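Local coordinates for Glyoxalase/bleomycin resistance protein/dioxygenase (Nostoc punctiforme PCC 73102, PDB 3KOL), which binds a divalent metal ion in a vicinal-oxygen-chelate fold and probably acts as a glyoxalase or dioxygenase-type enzyme, at the interface of chains A and B. Residues are numbered along the deposited sequence; one frame, centred on the assembly and turned at random. Chains: chain A/B, Glyoxalase/bleomycin resistance protein/dioxygenase.

The interface of chains A and B. Residues chain A 69-71, 103; chain B 18-20.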
# COMPACT_ATOMS: atom_id res chain seq x y z
N THR A 69 -7.34 9.64 -1.77
CA THR A 69 -7.87 9.48 -3.11
C THR A 69 -9.35 9.84 -2.91
O THR A 69 -9.85 9.82 -1.79
CB THR A 69 -7.72 8.02 -3.62
OG1 THR A 69 -8.15 7.11 -2.61
CG2 THR A 69 -6.26 7.73 -3.98
N PRO A 70 -10.06 10.20 -3.99
CA PRO A 70 -11.46 10.56 -3.81
C PRO A 70 -12.37 9.51 -3.18
O PRO A 70 -13.43 9.85 -2.65
CB PRO A 70 -11.90 10.96 -5.23
CG PRO A 70 -11.00 10.17 -6.10
CD PRO A 70 -9.67 10.28 -5.41
N ASP A 71 -11.96 8.24 -3.21
CA ASP A 71 -12.77 7.19 -2.60
C ASP A 71 -12.43 7.01 -1.11
O ASP A 71 -12.95 6.11 -0.45
CB ASP A 71 -12.60 5.87 -3.36
CG ASP A 71 -11.20 5.32 -3.27
OD1 ASP A 71 -10.29 6.08 -2.87
OD2 ASP A 71 -11.01 4.14 -3.61
N ASP A 103 -5.35 4.06 -9.88
CA ASP A 103 -6.19 3.91 -11.06
C ASP A 103 -6.52 5.31 -11.57
O ASP A 103 -6.68 6.24 -10.77
CB ASP A 103 -7.48 3.18 -10.69
CG ASP A 103 -8.38 2.93 -11.88
OD1 ASP A 103 -7.92 2.30 -12.85
OD2 ASP A 103 -9.55 3.36 -11.84
N ARG B 18 -8.10 8.36 -9.17
CA ARG B 18 -9.38 8.04 -8.53
C ARG B 18 -9.39 7.08 -7.35
O ARG B 18 -10.29 7.14 -6.51
CB ARG B 18 -10.36 7.53 -9.59
CG ARG B 18 -9.76 6.45 -10.46
CD ARG B 18 -10.79 5.73 -11.32
NE ARG B 18 -11.52 6.61 -12.22
CZ ARG B 18 -12.07 6.20 -13.36
NH1 ARG B 18 -11.98 4.93 -13.74
NH2 ARG B 18 -12.75 7.06 -14.11
N LYS B 19 -8.42 6.17 -7.30
CA LYS B 19 -8.37 5.22 -6.20
C LYS B 19 -7.05 4.46 -6.22
O LYS B 19 -6.26 4.58 -7.15
CB LYS B 19 -9.51 4.21 -6.33
CG LYS B 19 -9.38 3.29 -7.54
CD LYS B 19 -10.56 2.34 -7.68
CE LYS B 19 -10.31 1.33 -8.79
NZ LYS B 19 -11.44 0.38 -8.97
N VAL B 20 -6.82 3.69 -5.16
CA VAL B 20 -5.65 2.85 -5.06
C VAL B 20 -6.16 1.57 -5.69
O VAL B 20 -7.09 0.95 -5.17
CB VAL B 20 -5.24 2.56 -3.60
CG1 VAL B 20 -4.25 1.40 -3.55
CG2 VAL B 20 -4.62 3.82 -2.98
O HOH W 1 -8.77 3.38 -3.06
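A:Asp103 and B:Lys19 pair as an antiparallel beta bridge, part of a two-fold symmetric interface of two copies of the protein, probably that of a homodimer, where strand 17-27 of chain B meets strand 96-104 of chain A, a worked example of subunits linked through a short beta bridge. The amide N of A:Asp103 donates to the carbonyl O of B:Lys19 over 2.9 Å, nearly straight at the hydrogen (168°) though tilted from the carbonyl plane; the return bond, from the amide N of B:Arg18 to the carbonyl O of A:Asp103, is weak. With CG anti to the backbone N (chi1 -177°), the A:Asp103 carboxylate swings towards B:Arg18, whose chain bends at chi3. NH1 of the B:Arg18 guanidinium lies 3.5 Å from OD2 of the A:Asp103 carboxylate, a long, weak salt bridge, the planes 50° apart; its exact geometry is doubtful. B:Lys19 instead stretches out beyond CG and slants its aliphatic stem across the side chain of A:Asp103, with CG of B:Lys19 3.7 Å from CB of A:Asp103. The terminal amine NZ of B:Lys19 lies 4.6 Å from OD2 of A:Asp103, so any attraction is probably long-range. On the other side of the B-chain strand, the loop A:Thr69 to A:Asp71 packs against the backbone: the ring of A:Pro70 sets CG 3.6 Å from CA of B:Arg18, and A:Thr69 places CB 3.9 Å from CA of B:Lys19. The A:Asp71 side chain crosses that of B:Lys19 at about a right angle, near a water that bonds the amide N of B:Val20. The strand is thus flanked by bridge and loop, which probably helps hold the two subunits together.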